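Local coordinates for aromatic amino acid beta-eliminating lyase/threonine aldolase (Exiguobacterium sibiricum, PDB 3LWS), which belongs to the beta-eliminating lyase family and is a pyridoxal-phosphate-dependent enzyme with the fold of the PLP aminotransferase clan, at residues A[278-283]-A[288-293]; A[142-147]-A[180-185]; A[65-70]-A[238-243]. All blocks are in the same frame, centred on the assembly; numbering follows the deposited sequence.

Interaction 1 of 3, residues A[278-283]-A[288-293]; sequences VHTTPE and NMFHLH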
loop_
_atom_site.group_PDB
_atom_site.type_symbol
_atom_site.label_atom_id
_atom_site.label_comp_id
_atom_site.label_asym_id
_atom_site.label_seq_id
_atom_site.Cartn_x
_atom_site.Cartn_y
_atom_site.Cartn_z
ATOM N N VAL A 278 -14.084 -37.487 -9.276
ATOM C CA VAL A 278 -14.084 -36.026 -9.107
ATOM C C VAL A 278 -15.185 -35.616 -8.191
ATOM O O VAL A 278 -16.319 -36.006 -8.421
ATOM C CB VAL A 278 -14.397 -35.296 -10.421
ATOM C CG1 VAL A 278 -14.471 -33.798 -10.179
ATOM C CG2 VAL A 278 -13.345 -35.611 -11.493
ATOM N N HIS A 279 -14.891 -34.809 -7.175
ATOM C CA HIS A 279 -15.971 -34.174 -6.417
ATOM C C HIS A 279 -15.654 -32.754 -5.946
ATOM O O HIS A 279 -14.500 -32.282 -6.026
ATOM C CB HIS A 279 -16.427 -35.061 -5.250
ATOM C CG HIS A 279 -15.468 -35.118 -4.116
ATOM N ND1 HIS A 279 -14.403 -35.988 -4.105
ATOM C CD2 HIS A 279 -15.464 -34.499 -2.910
ATOM C CE1 HIS A 279 -13.758 -35.874 -2.958
ATOM N NE2 HIS A 279 -14.377 -34.974 -2.217
ATOM N N THR A 280 -16.696 -32.052 -5.506
ATOM C CA THR A 280 -16.493 -30.735 -4.921
ATOM C C THR A 280 -16.651 -30.789 -3.404
ATOM O O THR A 280 -17.230 -31.723 -2.853
ATOM C CB THR A 280 -17.368 -29.627 -5.590
ATOM O OG1 THR A 280 -18.748 -29.804 -5.282
ATOM C CG2 THR A 280 -17.171 -29.618 -7.133
ATOM N N THR A 281 -16.054 -29.813 -2.744
ATOM C CA THR A 281 -16.188 -29.605 -1.318
ATOM C C THR A 281 -16.423 -28.103 -1.232
ATOM O O THR A 281 -15.635 -27.335 -1.784
ATOM C CB THR A 281 -14.908 -30.027 -0.554
ATOM O OG1 THR A 281 -13.843 -29.130 -0.899
ATOM C CG2 THR A 281 -14.515 -31.467 -0.903
ATOM N N PRO A 282 -17.574 -27.676 -0.698
ATOM C CA PRO A 282 -18.721 -28.517 -0.348
ATOM C C PRO A 282 -19.329 -29.128 -1.620
ATOM O O PRO A 282 -19.049 -28.663 -2.719
ATOM C CB PRO A 282 -19.688 -27.525 0.308
ATOM C CG PRO A 282 -19.397 -26.221 -0.335
ATOM C CD PRO A 282 -17.912 -26.238 -0.634
ATOM N N GLU A 283 -20.156 -30.159 -1.456
ATOM C CA GLU A 283 -20.824 -30.788 -2.579
ATOM C C GLU A 283 -21.691 -29.746 -3.335
ATOM O O GLU A 283 -21.644 -29.621 -4.564
ATOM C CB GLU A 283 -21.637 -31.983 -2.068
ATOM C CG GLU A 283 -22.443 -32.714 -3.117
ATOM C CD GLU A 283 -23.312 -33.786 -2.522
ATOM O OE1 GLU A 283 -23.153 -34.108 -1.318
ATOM O OE2 GLU A 283 -24.169 -34.284 -3.251
ATOM N N ASN A 288 -20.176 -18.341 -4.672
ATOM C CA ASN A 288 -19.600 -18.499 -5.999
ATOM C C ASN A 288 -18.414 -19.459 -6.026
ATOM O O ASN A 288 -17.863 -19.693 -7.082
ATOM C CB ASN A 288 -19.151 -17.158 -6.585
ATOM C CG ASN A 288 -18.043 -16.534 -5.807
ATOM O OD1 ASN A 288 -18.005 -16.641 -4.590
ATOM N ND2 ASN A 288 -17.094 -15.928 -6.514
HETATM N N MSE A 289 -18.032 -20.000 -4.874
HETATM C CA MSE A 289 -16.802 -20.774 -4.782
HETATM C C MSE A 289 -17.040 -22.184 -4.294
HETATM O O MSE A 289 -18.030 -22.481 -3.620
HETATM C CB MSE A 289 -15.800 -20.057 -3.867
HETATM C CG MSE A 289 -16.040 -20.285 -2.377
HETATM SE SE MSE A 289 -14.502 -19.724 -1.334
HETATM C CE MSE A 289 -13.252 -21.156 -1.794
ATOM N N PHE A 290 -16.086 -23.036 -4.636
ATOM C CA PHE A 290 -15.936 -24.348 -4.054
ATOM C C PHE A 290 -14.512 -24.861 -4.315
ATOM O O PHE A 290 -13.767 -24.275 -5.113
ATOM C CB PHE A 290 -16.979 -25.319 -4.612
ATOM C CG PHE A 290 -17.034 -25.396 -6.120
ATOM C CD1 PHE A 290 -17.896 -24.577 -6.844
ATOM C CD2 PHE A 290 -16.251 -26.319 -6.817
ATOM C CE1 PHE A 290 -17.976 -24.676 -8.237
ATOM C CE2 PHE A 290 -16.314 -26.412 -8.200
ATOM C CZ PHE A 290 -17.191 -25.601 -8.912
ATOM N N HIS A 291 -14.132 -25.954 -3.670
ATOM C CA HIS A 291 -12.907 -26.636 -4.077
ATOM C C HIS A 291 -13.247 -27.836 -4.914
ATOM O O HIS A 291 -14.249 -28.493 -4.679
ATOM C CB HIS A 291 -12.031 -27.026 -2.891
ATOM C CG HIS A 291 -11.370 -25.861 -2.216
ATOM N ND1 HIS A 291 -10.637 -25.993 -1.063
ATOM C CD2 HIS A 291 -11.344 -24.535 -2.529
ATOM C CE1 HIS A 291 -10.195 -24.805 -0.683
ATOM N NE2 HIS A 291 -10.591 -23.906 -1.566
ATOM N N LEU A 292 -12.394 -28.091 -5.889
ATOM C CA LEU A 292 -12.566 -29.164 -6.846
ATOM C C LEU A 292 -11.433 -30.160 -6.606
ATOM O O LEU A 292 -10.279 -29.848 -6.894
ATOM C CB LEU A 292 -12.491 -28.602 -8.263
ATOM C CG LEU A 292 -12.620 -29.596 -9.415
ATOM C CD1 LEU A 292 -13.976 -30.302 -9.352
ATOM C CD2 LEU A 292 -12.432 -28.851 -10.738
ATOM N N HIS A 293 -11.803 -31.329 -6.101
ATOM C CA HIS A 293 -10.944 -32.476 -5.782
ATOM C C HIS A 293 -10.989 -33.602 -6.842
ATOM O O HIS A 293 -12.086 -34.065 -7.214
ATOM C CB HIS A 293 -11.510 -33.122 -4.523
ATOM C CG HIS A 293 -11.367 -32.295 -3.292
ATOM N ND1 HIS A 293 -11.074 -32.843 -2.066
ATOM C CD2 HIS A 293 -11.476 -30.965 -3.090
ATOM C CE1 HIS A 293 -11.011 -31.882 -1.161
ATOM N NE2 HIS A 293 -11.233 -30.732 -1.764
#
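His293 and His279 face each other across a beta hairpin, strands 278-281 and 289-295, at the edge of the four-stranded antiparallel sheet of the smaller domain. They form a hydrogen-bonded pair: His279 N reaches His293 O at 2.9 Å and His293 N returns to His279 O at the same length, both with N-H...O angles of 156°. Two residues on, beyond the non-hydrogen-bonded pair Thr280-Leu292, Thr281 and His291 form the next hydrogen-bonded pair. Tracing His293 outward, its CB lies over one face of the His279 imidazole, 4.0 Å from the centroid, and the two rings are inclined at 45°. With CG anti to its own carbonyl carbon (chi1 -69°), the ring is carried across to Thr281, whose CG2 sits against one of its faces, 3.6 Å from the His293 centroid, a CH-pi contact. ND1 lies 3.9 Å from His279 NE2, CD2 runs past Thr281 OG1, CE1 meets the Thr281 methyl, and at the tip NE2 comes 3.2 Å from Thr281 OG1. The ring also meets Tyr326, nearly parallel. The Thr280 and Leu292 side is largely apolar: Thr280 CG2 touches Phe290 CD2 at 3.4 Å, Leu292 CD1 meets Val278 CG1, and helix 258-273 covers this face. The chemistry thus splits by face: imidazoles and a threonine methyl on the more accessible side, mostly hydrocarbon against the helix, with the one hydroxyl there, Thr280 OG1, spent on Pro282 O (2.8 Å).

Interaction 2 of 3, residues A[142-147]-A[180-185]; sequences ELPQRE and FEMLPY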
loop_
_atom_site.group_PDB
_atom_site.type_symbol
_atom_site.label_atom_id
_atom_site.label_comp_id
_atom_site.label_asym_id
_atom_site.label_seq_id
_atom_site.Cartn_x
_atom_site.Cartn_y
_atom_site.Cartn_z
ATOM N N GLU A 142 -14.549 -15.913 9.569
ATOM C CA GLU A 142 -14.382 -15.695 8.123
ATOM C C GLU A 142 -15.563 -16.320 7.359
ATOM O O GLU A 142 -15.768 -17.535 7.401
ATOM C CB GLU A 142 -13.076 -16.361 7.678
ATOM C CG GLU A 142 -12.665 -16.156 6.248
ATOM C CD GLU A 142 -11.563 -17.134 5.799
ATOM O OE1 GLU A 142 -10.570 -17.319 6.549
ATOM O OE2 GLU A 142 -11.677 -17.671 4.658
ATOM N N LEU A 143 -16.358 -15.499 6.697
ATOM C CA LEU A 143 -17.550 -15.971 6.012
ATOM C C LEU A 143 -17.390 -15.878 4.485
ATOM O O LEU A 143 -17.325 -14.750 3.935
ATOM C CB LEU A 143 -18.773 -15.158 6.478
ATOM C CG LEU A 143 -19.108 -15.195 7.968
ATOM C CD1 LEU A 143 -20.143 -14.133 8.272
ATOM C CD2 LEU A 143 -19.595 -16.565 8.380
ATOM N N PRO A 144 -17.321 -17.037 3.788
ATOM C CA PRO A 144 -17.275 -18.416 4.284
ATOM C C PRO A 144 -15.828 -18.817 4.581
ATOM O O PRO A 144 -14.902 -18.004 4.339
ATOM C CB PRO A 144 -17.752 -19.217 3.071
ATOM C CG PRO A 144 -17.152 -18.485 1.927
ATOM C CD PRO A 144 -17.124 -17.011 2.324
ATOM N N GLN A 145 -15.648 -20.057 5.043
ATOM C CA GLN A 145 -14.291 -20.594 5.353
ATOM C C GLN A 145 -13.675 -21.108 4.092
ATOM O O GLN A 145 -13.817 -22.287 3.720
ATOM C CB GLN A 145 -14.326 -21.681 6.419
ATOM C CG GLN A 145 -13.002 -21.889 7.154
ATOM C CD GLN A 145 -12.726 -20.806 8.177
ATOM O OE1 GLN A 145 -13.445 -20.663 9.172
ATOM N NE2 GLN A 145 -11.673 -20.041 7.943
ATOM N N ARG A 146 -12.942 -20.222 3.452
ATOM C CA ARG A 146 -12.507 -20.445 2.099
ATOM C C ARG A 146 -11.567 -21.641 1.974
ATOM O O ARG A 146 -11.623 -22.385 0.979
ATOM C CB ARG A 146 -11.884 -19.145 1.614
ATOM C CG ARG A 146 -11.076 -19.217 0.413
ATOM C CD ARG A 146 -9.582 -19.422 0.701
ATOM N NE ARG A 146 -8.959 -19.209 -0.581
ATOM C CZ ARG A 146 -8.192 -18.185 -0.922
ATOM N NH1 ARG A 146 -7.805 -17.300 -0.041
ATOM N NH2 ARG A 146 -7.737 -18.106 -2.164
ATOM N N GLU A 147 -10.715 -21.844 2.987
ATOM C CA GLU A 147 -9.675 -22.857 2.907
ATOM C C GLU A 147 -10.233 -24.283 2.888
ATOM O O GLU A 147 -9.524 -25.202 2.514
ATOM C CB GLU A 147 -8.625 -22.713 4.022
ATOM C CG GLU A 147 -7.783 -21.445 3.922
ATOM C CD GLU A 147 -6.619 -21.506 2.935
ATOM O OE1 GLU A 147 -6.140 -22.602 2.619
ATOM O OE2 GLU A 147 -6.157 -20.434 2.491
ATOM N N PHE A 180 -19.681 -10.275 0.079
ATOM C CA PHE A 180 -20.683 -10.019 -0.973
ATOM C C PHE A 180 -21.137 -11.331 -1.596
ATOM O O PHE A 180 -22.331 -11.513 -1.874
ATOM C CB PHE A 180 -20.144 -9.047 -2.016
ATOM C CG PHE A 180 -19.742 -7.726 -1.419
ATOM C CD1 PHE A 180 -20.723 -6.837 -0.954
ATOM C CD2 PHE A 180 -18.409 -7.411 -1.229
ATOM C CE1 PHE A 180 -20.375 -5.632 -0.320
ATOM C CE2 PHE A 180 -18.050 -6.194 -0.609
ATOM C CZ PHE A 180 -19.046 -5.305 -0.169
ATOM N N GLU A 181 -20.192 -12.275 -1.704
ATOM C CA GLU A 181 -20.412 -13.539 -2.328
ATOM C C GLU A 181 -21.406 -14.364 -1.554
ATOM O O GLU A 181 -22.057 -15.233 -2.148
ATOM C CB GLU A 181 -19.101 -14.339 -2.476
ATOM C CG GLU A 181 -18.094 -13.751 -3.431
ATOM C CD GLU A 181 -17.153 -12.728 -2.803
ATOM O OE1 GLU A 181 -17.628 -11.922 -1.982
ATOM O OE2 GLU A 181 -15.941 -12.741 -3.150
HETATM N N MSE A 182 -21.494 -14.123 -0.245
HETATM C CA MSE A 182 -22.356 -14.887 0.665
HETATM C C MSE A 182 -23.805 -14.364 0.779
HETATM O O MSE A 182 -24.671 -15.059 1.309
HETATM C CB MSE A 182 -21.763 -14.907 2.068
HETATM C CG MSE A 182 -20.525 -15.707 2.214
HETATM SE SE MSE A 182 -20.810 -17.569 1.753
HETATM C CE MSE A 182 -22.505 -18.029 2.554
ATOM N N LEU A 183 -24.052 -13.145 0.307
ATOM C CA LEU A 183 -25.364 -12.527 0.489
ATOM C C LEU A 183 -26.522 -13.257 -0.242
ATOM O O LEU A 183 -27.577 -13.419 0.339
ATOM C CB LEU A 183 -25.301 -11.012 0.200
ATOM C CG LEU A 183 -24.285 -10.251 1.083
ATOM C CD1 LEU A 183 -24.321 -8.740 0.890
ATOM C CD2 LEU A 183 -24.449 -10.567 2.544
ATOM N N PRO A 184 -26.314 -13.751 -1.480
ATOM C CA PRO A 184 -27.402 -14.494 -2.103
ATOM C C PRO A 184 -27.888 -15.656 -1.244
ATOM O O PRO A 184 -29.083 -15.799 -1.029
ATOM C CB PRO A 184 -26.782 -14.966 -3.424
ATOM C CG PRO A 184 -25.783 -13.962 -3.715
ATOM C CD PRO A 184 -25.194 -13.588 -2.414
ATOM N N TYR A 185 -26.960 -16.442 -0.698
ATOM C CA TYR A 185 -27.298 -17.616 0.105
ATOM C C TYR A 185 -27.943 -17.254 1.435
ATOM O O TYR A 185 -28.882 -17.901 1.877
ATOM C CB TYR A 185 -26.033 -18.431 0.380
ATOM C CG TYR A 185 -26.196 -19.485 1.406
ATOM C CD1 TYR A 185 -26.712 -20.725 1.069
ATOM C CD2 TYR A 185 -25.873 -19.243 2.740
ATOM C CE1 TYR A 185 -26.892 -21.696 2.018
ATOM C CE2 TYR A 185 -26.038 -20.215 3.686
ATOM C CZ TYR A 185 -26.539 -21.445 3.328
ATOM O OH TYR A 185 -26.693 -22.407 4.297
#
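Pro144 and Met182 join two elements of the large domain of this PLP fold: the loop that leaves strand 138-142 of the seven-stranded mixed sheet, and helix 179-186. Both residues are buried. Met182, present as selenomethionine, lies across the proline ring at a slant, its chain folded at chi2 (-60°) and chi3 (-42°) so that SE rests against the ring's carbons. SE is 3.7 Å from Pro144 CB, with CG and CD of the same proline scarcely farther off. The peptide between Leu143 and Pro144 is cis, and Leu143 O also comes up to the methionine chain, 3.8 Å from Met182 CG. No hydrogen bond crosses; apolar packing does the joining. Leu143 is tied into the sheet by backbone bonding to Asp175, while its side chain packs on Ile193 of helix 190-194. One residue before Met182, the carboxylate of Glu181 makes a weak hydrogen bond to Gly207 N, next to the PLP-bearing Lys206. The loop itself is braced from within: Arg146 N donates to Glu142 OE2 at 3.1 Å, nearly straight at 166°, meeting that oxygen from above the carboxylate plane. Between the two segments the closest approach is Pro144 CD to Met182 CG, 3.6 Å.

Interaction 3 of 3, residues A[65-70]-A[238-243]; sequences AVFFPS and ISLYPY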
loop_
_atom_site.group_PDB
_atom_site.type_symbol
_atom_site.label_atom_id
_atom_site.label_comp_id
_atom_site.label_asym_id
_atom_site.label_seq_id
_atom_site.Cartn_x
_atom_site.Cartn_y
_atom_site.Cartn_z
ATOM N N ALA A 65 -15.700 3.964 8.563
ATOM C CA ALA A 65 -14.942 2.935 7.840
ATOM C C ALA A 65 -13.630 3.535 7.393
ATOM O O ALA A 65 -13.551 4.747 7.158
ATOM C CB ALA A 65 -15.740 2.381 6.647
ATOM N N VAL A 66 -12.591 2.700 7.295
ATOM C CA VAL A 66 -11.234 3.171 6.995
ATOM C C VAL A 66 -10.729 2.361 5.795
ATOM O O VAL A 66 -10.765 1.107 5.805
ATOM C CB VAL A 66 -10.268 2.973 8.189
ATOM C CG1 VAL A 66 -8.852 3.613 7.914
ATOM C CG2 VAL A 66 -10.853 3.539 9.482
ATOM N N PHE A 67 -10.276 3.072 4.765
ATOM C CA PHE A 67 -9.728 2.408 3.602
ATOM C C PHE A 67 -8.290 1.990 3.890
ATOM O O PHE A 67 -7.469 2.822 4.216
ATOM C CB PHE A 67 -9.733 3.318 2.356
ATOM C CG PHE A 67 -9.420 2.567 1.075
ATOM C CD1 PHE A 67 -10.430 1.929 0.372
ATOM C CD2 PHE A 67 -8.136 2.485 0.601
ATOM C CE1 PHE A 67 -10.149 1.199 -0.789
ATOM C CE2 PHE A 67 -7.850 1.787 -0.563
ATOM C CZ PHE A 67 -8.854 1.155 -1.262
ATOM N N PHE A 68 -7.988 0.706 3.725
ATOM C CA PHE A 68 -6.624 0.198 3.884
ATOM C C PHE A 68 -6.090 -0.358 2.548
ATOM O O PHE A 68 -6.862 -0.847 1.734
ATOM C CB PHE A 68 -6.610 -0.928 4.913
ATOM C CG PHE A 68 -6.511 -0.462 6.335
ATOM C CD1 PHE A 68 -7.642 -0.052 7.028
ATOM C CD2 PHE A 68 -5.305 -0.509 7.009
ATOM C CE1 PHE A 68 -7.536 0.370 8.408
ATOM C CE2 PHE A 68 -5.210 -0.123 8.377
ATOM C CZ PHE A 68 -6.327 0.326 9.061
ATOM N N PRO A 69 -4.767 -0.288 2.322
ATOM C CA PRO A 69 -4.138 -0.949 1.162
ATOM C C PRO A 69 -4.309 -2.461 1.109
ATOM O O PRO A 69 -4.385 -3.041 0.001
ATOM C CB PRO A 69 -2.653 -0.617 1.324
ATOM C CG PRO A 69 -2.503 -0.059 2.655
ATOM C CD PRO A 69 -3.792 0.523 3.064
ATOM N N SER A 70 -4.389 -3.093 2.283
ATOM C CA SER A 70 -4.591 -4.543 2.363
ATOM C C SER A 70 -5.450 -4.999 3.538
ATOM O O SER A 70 -5.518 -4.362 4.584
ATOM C CB SER A 70 -3.230 -5.224 2.441
ATOM O OG SER A 70 -2.550 -4.900 3.649
ATOM N N ILE A 238 0.228 8.931 0.677
ATOM C CA ILE A 238 -0.270 10.241 0.224
ATOM C C ILE A 238 -1.488 10.098 -0.689
ATOM O O ILE A 238 -2.441 10.884 -0.552
ATOM C CB ILE A 238 0.821 11.069 -0.508
ATOM C CG1 ILE A 238 0.258 12.449 -0.892
ATOM C CG2 ILE A 238 1.430 10.260 -1.696
ATOM C CD1 ILE A 238 1.290 13.545 -0.947
ATOM N N SER A 239 -1.446 9.102 -1.599
ATOM C CA SER A 239 -2.486 8.907 -2.630
ATOM C C SER A 239 -2.867 7.407 -2.756
ATOM O O SER A 239 -2.087 6.605 -3.232
ATOM C CB SER A 239 -2.007 9.415 -4.006
ATOM O OG SER A 239 -1.836 10.812 -4.070
ATOM N N LEU A 240 -4.045 7.052 -2.260
ATOM C CA LEU A 240 -4.619 5.734 -2.416
ATOM C C LEU A 240 -5.785 5.717 -3.414
ATOM O O LEU A 240 -6.460 4.682 -3.524
ATOM C CB LEU A 240 -5.089 5.194 -1.062
ATOM C CG LEU A 240 -4.059 4.669 -0.079
ATOM C CD1 LEU A 240 -4.752 4.275 1.224
ATOM C CD2 LEU A 240 -3.289 3.484 -0.611
ATOM N N TYR A 241 -6.032 6.832 -4.130
ATOM C CA TYR A 241 -7.115 6.852 -5.124
ATOM C C TYR A 241 -6.989 5.754 -6.198
ATOM O O TYR A 241 -8.001 5.175 -6.565
ATOM C CB TYR A 241 -7.315 8.240 -5.799
ATOM C CG TYR A 241 -6.199 8.728 -6.709
ATOM C CD1 TYR A 241 -6.171 8.407 -8.077
ATOM C CD2 TYR A 241 -5.194 9.542 -6.224
ATOM C CE1 TYR A 241 -5.134 8.838 -8.906
ATOM C CE2 TYR A 241 -4.183 10.018 -7.057
ATOM C CZ TYR A 241 -4.166 9.661 -8.387
ATOM O OH TYR A 241 -3.185 10.157 -9.178
ATOM N N PRO A 242 -5.755 5.433 -6.666
ATOM C CA PRO A 242 -5.712 4.428 -7.720
ATOM C C PRO A 242 -6.428 3.119 -7.339
ATOM O O PRO A 242 -7.019 2.458 -8.221
ATOM C CB PRO A 242 -4.206 4.223 -7.960
ATOM C CG PRO A 242 -3.579 5.467 -7.517
ATOM C CD PRO A 242 -4.390 5.844 -6.280
ATOM N N TYR A 243 -6.411 2.781 -6.043
ATOM C CA TYR A 243 -7.181 1.660 -5.564
ATOM C C TYR A 243 -8.587 2.014 -5.162
ATOM O O TYR A 243 -9.429 1.153 -5.265
ATOM C CB TYR A 243 -6.523 0.968 -4.389
ATOM C CG TYR A 243 -5.166 0.443 -4.713
ATOM C CD1 TYR A 243 -4.985 -0.572 -5.646
ATOM C CD2 TYR A 243 -4.051 0.936 -4.069
ATOM C CE1 TYR A 243 -3.714 -1.063 -5.935
ATOM C CE2 TYR A 243 -2.788 0.437 -4.342
ATOM C CZ TYR A 243 -2.622 -0.545 -5.281
ATOM O OH TYR A 243 -1.348 -1.043 -5.542
#
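Phe67 meets Leu240 and Tyr243 with the rim of its ring rather than a face. Leu240 CD1 lies in the ring plane, 3.9 Å from Phe67 CD2, and Tyr243 CB comes to the far end, 3.9 Å from Phe67 CZ. The same leucine methyl also touches Pro69 CD at a looser 4.3 Å, so one CD1 fills the corner between the phenylalanine and the proline two residues on. All four residues are buried, and the contact is purely apolar. Phe67 extends away from the strand with CG anti to its backbone N (chi1 -169°), which carries the ring across to the start of helix 241-254. Leu240 is the N-cap residue of that helix, and Tyr243 belongs to its first turn; a weak backbone bond runs from Tyr243 N to Leu240 O.

The next shell fixes these groups. Phe67 N and O are held by Glu53 and Lys230, its ring meets that of Phe52 at about 80°, and Leu240 N bonds to Asp41. Tyr243 sends its hydroxyl to Ser239 O of the second subunit, and its ring meets Tyr243 of that subunit, on which Leu240 also packs, so the contact forms part of the dimer interface. Within the fold, strand 64-68 is an outermost strand of the seven-stranded sheet within this chain, beside the antiparallel strand 214-218. Val66 and Phe68 point to the other side of it from Phe67, Val66 against helix 220-232 and Phe68 against both that helix and helix 71-86, while Phe67 faces the start of helix 241-254.

Interactions 1 and 2 are neighbours, their centres 14 Å apart, and they touch where the hairpin of the small domain leans on the large domain: Asn288 OD1 packs 3.1 Å from Glu181 CG, and Met289 CE lies 3.4 Å from Arg146 O. Glu330 ties the two together, binding the His291 imidazole of the first and the Arg146 guanidinium of the second. In interaction 2, segment 180-185 reaches toward the cofactor lysine, Lys206. Interaction 3 lies apart, at the dimer-facing end of the large domain: its centre is 24 Å from that of interaction 2 and 34 Å from that of interaction 1, and interactions 1 and 3 lie on opposite sides of the chain's centre.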